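PDB 4WOJ: aspartate semialdehyde dehydrogenase from Francisella tularensis subsp. tularensis, which probably catalyses the NADPH-dependent reductive dephosphorylation of L-aspartyl-4-phosphate to L-aspartate-semialdehyde, a step on the way to lysine, methionine and threonine. Local coordinates for residues M7-G20 and L69-Y83. Sequence-based numbering, arbitrary orientation.
Sequences MLKVGFIGWRGMVG and LSSMDILLSCQGGEY
Lys9 O accepts two backbone N-H groups, from Asp73 N (2.7 Å) in the Lys9 carbonyl plane and from Ile74 N (3.2 Å), where parallel strands 8-13 and 74-77 of the Rossmann-type NAD-binding domain begin to pair. Asp73 returns a bond: OD2 takes Lys9 N at 2.8 Å through the anti lone pair, nearly straight (164°), while Leu8 CD2 lies against Asp73 CG. Leu76 N to Gly11 O, Ile13 N to Leu76 O and Cys78 N to Ile13 O continue the pairing. Val10 CG1 packs alongside Ile74 CB (4.1 Å) on the face where Ile74 meets helix 354-369. On the opposite face the bare CA of Gly11 makes room for Met72 CG and Leu75 CD2; a turn at chi2 (-69°) brings the Met72 thioether back over the strand, SD packing 3.4 Å from Gly11 N, whose N-H goes to Ile74 O. The type I turn Gly14-Gly17, with Gly17 as N-cap of helix 18-30, is consistent with the dinucleotide-binding loop of Rossmann domains; Val19 CG1 beyond it touches Cys78 SG (3.8 Å). Ser77 OG accepts Gln79 N in an ST turn. Tyr83 of helix 81-93, its OH bonded to Ala63 O, receives Ile13 CG2 in an off-centre CH-pi contact, 4.1 Å from the ring centroid.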
loop_
_atom_site.group_PDB
_atom_site.type_symbol
_atom_site.label_atom_id
_atom_site.label_comp_id
_atom_site.label_asym_id
_atom_site.label_seq_id
_atom_site.Cartn_x
_atom_site.Cartn_y
_atom_site.Cartn_z
ATOM N N MET B 7 -24.145 23.378 34.598
ATOM C CA MET B 7 -23.157 23.338 33.532
ATOM C C MET B 7 -22.921 21.853 33.413
ATOM O O MET B 7 -23.129 21.139 34.389
ATOM C CB MET B 7 -21.880 24.042 33.973
ATOM C CG MET B 7 -21.028 24.626 32.850
ATOM S SD MET B 7 -19.680 25.726 33.405
ATOM C CE MET B 7 -20.395 27.327 33.069
ATOM N N LEU B 8 -22.471 21.367 32.269
ATOM C CA LEU B 8 -22.199 19.937 32.180
ATOM C C LEU B 8 -20.865 19.475 32.745
ATOM O O LEU B 8 -19.813 20.050 32.461
ATOM C CB LEU B 8 -22.382 19.447 30.757
ATOM C CG LEU B 8 -23.861 19.435 30.386
ATOM C CD1 LEU B 8 -24.042 18.971 28.955
ATOM C CD2 LEU B 8 -24.656 18.562 31.345
ATOM N N LYS B 9 -20.925 18.451 33.581
ATOM C CA LYS B 9 -19.715 17.895 34.132
ATOM C C LYS B 9 -19.226 16.809 33.199
ATOM O O LYS B 9 -19.867 15.776 33.074
ATOM C CB LYS B 9 -19.964 17.323 35.514
ATOM C CG LYS B 9 -20.573 18.323 36.464
ATOM C CD LYS B 9 -20.607 17.744 37.860
ATOM C CE LYS B 9 -19.312 18.078 38.585
ATOM N NZ LYS B 9 -19.278 17.452 39.939
ATOM N N VAL B 10 -18.073 17.045 32.577
ATOM C CA VAL B 10 -17.532 16.133 31.580
ATOM C C VAL B 10 -16.210 15.573 32.032
ATOM O O VAL B 10 -15.287 16.322 32.344
ATOM C CB VAL B 10 -17.295 16.822 30.230
ATOM C CG1 VAL B 10 -17.091 15.777 29.144
ATOM C CG2 VAL B 10 -18.460 17.722 29.876
ATOM N N GLY B 11 -16.122 14.247 32.018
ATOM C CA GLY B 11 -14.927 13.533 32.458
ATOM C C GLY B 11 -14.194 12.977 31.258
ATOM O O GLY B 11 -14.811 12.547 30.291
ATOM N N PHE B 12 -12.872 13.011 31.319
ATOM C CA PHE B 12 -12.034 12.560 30.218
ATOM C C PHE B 12 -11.133 11.395 30.637
ATOM O O PHE B 12 -10.299 11.534 31.533
ATOM C CB PHE B 12 -11.195 13.730 29.680
ATOM C CG PHE B 12 -12.029 14.816 29.084
ATOM C CD1 PHE B 12 -12.458 14.734 27.752
ATOM C CD2 PHE B 12 -12.463 15.874 29.864
ATOM C CE1 PHE B 12 -13.277 15.723 27.208
ATOM C CE2 PHE B 12 -13.268 16.875 29.327
ATOM C CZ PHE B 12 -13.687 16.795 28.000
ATOM N N ILE B 13 -11.332 10.247 29.983
ATOM C CA ILE B 13 -10.416 9.103 30.101
ATOM C C ILE B 13 -9.686 8.885 28.767
ATOM O O ILE B 13 -10.257 9.074 27.722
ATOM C CB ILE B 13 -11.155 7.822 30.518
ATOM C CG1 ILE B 13 -12.241 8.134 31.555
ATOM C CG2 ILE B 13 -10.168 6.829 31.112
ATOM C CD1 ILE B 13 -13.621 8.344 30.990
ATOM N N GLY B 14 -8.416 8.509 28.806
ATOM C CA GLY B 14 -7.649 8.244 27.574
ATOM C C GLY B 14 -6.756 9.381 27.097
ATOM O O GLY B 14 -6.046 9.239 26.092
ATOM N N TRP B 15 -6.762 10.497 27.831
ATOM C CA TRP B 15 -6.202 11.765 27.319
ATOM C C TRP B 15 -4.677 11.803 27.181
ATOM O O TRP B 15 -4.147 12.675 26.508
ATOM C CB TRP B 15 -6.665 12.944 28.178
ATOM C CG TRP B 15 -6.447 12.757 29.617
ATOM C CD1 TRP B 15 -7.334 12.246 30.521
ATOM C CD2 TRP B 15 -5.264 13.050 30.332
ATOM N NE1 TRP B 15 -6.777 12.205 31.767
ATOM C CE2 TRP B 15 -5.499 12.699 31.682
ATOM C CE3 TRP B 15 -4.016 13.582 29.972
ATOM C CZ2 TRP B 15 -4.540 12.871 32.664
ATOM C CZ3 TRP B 15 -3.064 13.745 30.940
ATOM C CH2 TRP B 15 -3.332 13.394 32.281
ATOM N N ARG B 16 -3.990 10.852 27.804
ATOM C CA ARG B 16 -2.536 10.827 27.801
ATOM C C ARG B 16 -1.951 10.255 26.509
ATOM O O ARG B 16 -0.830 10.598 26.116
ATOM C CB ARG B 16 -2.037 10.003 28.979
ATOM C CG ARG B 16 -0.976 10.723 29.809
ATOM C CD ARG B 16 -0.417 9.802 30.883
ATOM N NE ARG B 16 -1.213 9.776 32.119
ATOM C CZ ARG B 16 -1.154 10.713 33.068
ATOM N NH1 ARG B 16 -0.364 11.779 32.901
ATOM N NH2 ARG B 16 -1.892 10.597 34.180
ATOM N N GLY B 17 -2.707 9.368 25.858
ATOM C CA GLY B 17 -2.267 8.734 24.621
ATOM C C GLY B 17 -2.412 9.620 23.392
ATOM O O GLY B 17 -2.641 10.828 23.493
ATOM N N MET B 18 -2.303 9.014 22.218
ATOM C CA MET B 18 -2.183 9.807 20.986
ATOM C C MET B 18 -3.499 10.405 20.564
ATOM O O MET B 18 -3.564 11.584 20.275
ATOM C CB MET B 18 -1.609 8.972 19.849
ATOM C CG MET B 18 -0.196 8.542 20.108
ATOM S SD MET B 18 0.429 7.540 18.765
ATOM C CE MET B 18 1.589 8.744 18.130
ATOM N N VAL B 19 -4.541 9.584 20.508
ATOM C CA VAL B 19 -5.863 10.058 20.110
ATOM C C VAL B 19 -6.226 11.152 21.106
ATOM O O VAL B 19 -6.679 12.243 20.732
ATOM C CB VAL B 19 -6.921 8.934 20.164
ATOM C CG1 VAL B 19 -8.323 9.484 19.877
ATOM C CG2 VAL B 19 -6.590 7.834 19.163
ATOM N N GLY B 20 -5.997 10.835 22.377
ATOM C CA GLY B 20 -6.297 11.730 23.505
ATOM C C GLY B 20 -5.564 13.067 23.490
ATOM O O GLY B 20 -6.159 14.085 23.811
ATOM N N LEU B 69 -16.654 8.659 38.671
ATOM C CA LEU B 69 -17.158 8.630 37.288
ATOM C C LEU B 69 -18.665 8.916 37.237
ATOM O O LEU B 69 -19.127 9.676 36.397
ATOM C CB LEU B 69 -16.894 7.267 36.636
ATOM C CG LEU B 69 -15.463 6.882 36.269
ATOM C CD1 LEU B 69 -15.432 5.414 35.882
ATOM C CD2 LEU B 69 -14.942 7.742 35.133
ATOM N N SER B 70 -19.400 8.321 38.167
ATOM C CA SER B 70 -20.865 8.473 38.260
ATOM C C SER B 70 -21.387 9.903 38.320
ATOM O O SER B 70 -22.494 10.188 37.871
ATOM C CB SER B 70 -21.391 7.749 39.495
ATOM O OG SER B 70 -21.091 6.364 39.437
ATOM N N SER B 71 -20.610 10.805 38.887
ATOM C CA SER B 71 -21.048 12.207 39.017
ATOM C C SER B 71 -20.930 13.001 37.705
ATOM O O SER B 71 -21.594 14.024 37.559
ATOM C CB SER B 71 -20.234 12.907 40.094
ATOM O OG SER B 71 -18.870 12.567 39.915
ATOM N N MET B 72 -20.088 12.543 36.772
ATOM C CA MET B 72 -19.981 13.192 35.453
ATOM C C MET B 72 -21.289 12.994 34.667
ATOM O O MET B 72 -21.895 11.941 34.703
ATOM C CB MET B 72 -18.813 12.649 34.637
ATOM C CG MET B 72 -17.434 12.783 35.274
ATOM S SD MET B 72 -16.823 14.486 35.383
ATOM C CE MET B 72 -17.240 14.794 37.101
ATOM N N ASP B 73 -21.726 14.059 34.008
ATOM C CA ASP B 73 -22.857 14.033 33.107
ATOM C C ASP B 73 -22.534 13.288 31.796
ATOM O O ASP B 73 -23.425 12.707 31.135
ATOM C CB ASP B 73 -23.268 15.455 32.792
ATOM C CG ASP B 73 -23.851 16.151 33.991
ATOM O OD1 ASP B 73 -24.986 15.774 34.364
ATOM O OD2 ASP B 73 -23.165 17.039 34.587
ATOM N N ILE B 74 -21.252 13.342 31.448
ATOM C CA ILE B 74 -20.729 12.828 30.208
ATOM C C ILE B 74 -19.305 12.359 30.447
ATOM O O ILE B 74 -18.491 13.075 31.029
ATOM C CB ILE B 74 -20.689 13.916 29.106
ATOM C CG1 ILE B 74 -22.089 14.478 28.828
ATOM C CG2 ILE B 74 -20.085 13.351 27.812
ATOM C CD1 ILE B 74 -22.121 15.506 27.704
ATOM N N LEU B 75 -18.996 11.166 29.953
ATOM C CA LEU B 75 -17.637 10.645 29.994
ATOM C C LEU B 75 -17.167 10.381 28.576
ATOM O O LEU B 75 -17.943 9.948 27.726
ATOM C CB LEU B 75 -17.581 9.357 30.803
ATOM C CG LEU B 75 -17.987 9.500 32.278
ATOM C CD1 LEU B 75 -18.193 8.127 32.875
ATOM C CD2 LEU B 75 -16.926 10.284 33.056
ATOM N N LEU B 76 -15.895 10.667 28.325
ATOM C CA LEU B 76 -15.330 10.522 26.998
ATOM C C LEU B 76 -14.017 9.733 27.055
ATOM O O LEU B 76 -12.990 10.224 27.570
ATOM C CB LEU B 76 -15.114 11.899 26.380
ATOM C CG LEU B 76 -14.979 11.909 24.863
ATOM C CD1 LEU B 76 -15.319 13.302 24.357
ATOM C CD2 LEU B 76 -13.581 11.484 24.431
ATOM N N SER B 77 -14.051 8.519 26.501
ATOM C CA SER B 77 -12.915 7.587 26.643
ATOM C C SER B 77 -12.155 7.391 25.339
ATOM O O SER B 77 -12.743 7.081 24.324
ATOM C CB SER B 77 -13.380 6.223 27.163
ATOM O OG SER B 77 -12.259 5.374 27.360
ATOM N N CYS B 78 -10.847 7.602 25.402
ATOM C CA CYS B 78 -9.921 7.152 24.388
ATOM C C CYS B 78 -9.069 6.028 24.979
ATOM O O CYS B 78 -7.973 5.733 24.491
ATOM C CB CYS B 78 -9.006 8.295 23.960
ATOM S SG CYS B 78 -9.883 9.731 23.345
ATOM N N GLN B 79 -9.581 5.393 26.022
ATOM C CA GLN B 79 -8.761 4.492 26.811
ATOM C C GLN B 79 -8.502 3.193 26.081
ATOM O O GLN B 79 -7.365 2.730 26.015
ATOM C CB GLN B 79 -9.405 4.219 28.175
ATOM C CG GLN B 79 -8.474 3.546 29.185
ATOM C CD GLN B 79 -7.179 4.289 29.359
ATOM O OE1 GLN B 79 -7.173 5.448 29.749
ATOM N NE2 GLN B 79 -6.073 3.632 29.067
ATOM N N GLY B 80 -9.562 2.609 25.537
ATOM C CA GLY B 80 -9.481 1.306 24.885
ATOM C C GLY B 80 -10.637 0.415 25.283
ATOM O O GLY B 80 -11.399 0.723 26.204
ATOM N N GLY B 81 -10.763 -0.697 24.562
ATOM C CA GLY B 81 -11.796 -1.686 24.789
ATOM C C GLY B 81 -11.646 -2.494 26.067
ATOM O O GLY B 81 -12.653 -2.887 26.663
ATOM N N GLU B 82 -10.414 -2.746 26.508
ATOM C CA GLU B 82 -10.212 -3.437 27.817
ATOM C C GLU B 82 -10.832 -2.615 28.940
ATOM O O GLU B 82 -11.413 -3.156 29.880
ATOM C CB GLU B 82 -8.735 -3.710 28.145
ATOM C CG GLU B 82 -8.034 -4.703 27.220
ATOM C CD GLU B 82 -6.944 -5.501 27.938
ATOM O OE1 GLU B 82 -5.800 -4.996 28.042
ATOM O OE2 GLU B 82 -7.231 -6.632 28.413
ATOM N N TYR B 83 -10.719 -1.301 28.814
ATOM C CA TYR B 83 -11.222 -0.377 29.816
ATOM C C TYR B 83 -12.704 -0.213 29.682
ATOM O O TYR B 83 -13.413 -0.134 30.669
ATOM C CB TYR B 83 -10.543 0.988 29.682
ATOM C CG TYR B 83 -11.044 2.026 30.681
ATOM C CD1 TYR B 83 -10.482 2.133 31.941
ATOM C CD2 TYR B 83 -12.067 2.908 30.351
ATOM C CE1 TYR B 83 -10.924 3.089 32.843
ATOM C CE2 TYR B 83 -12.522 3.860 31.248
ATOM C CZ TYR B 83 -11.951 3.949 32.490
ATOM O OH TYR B 83 -12.386 4.903 33.390
#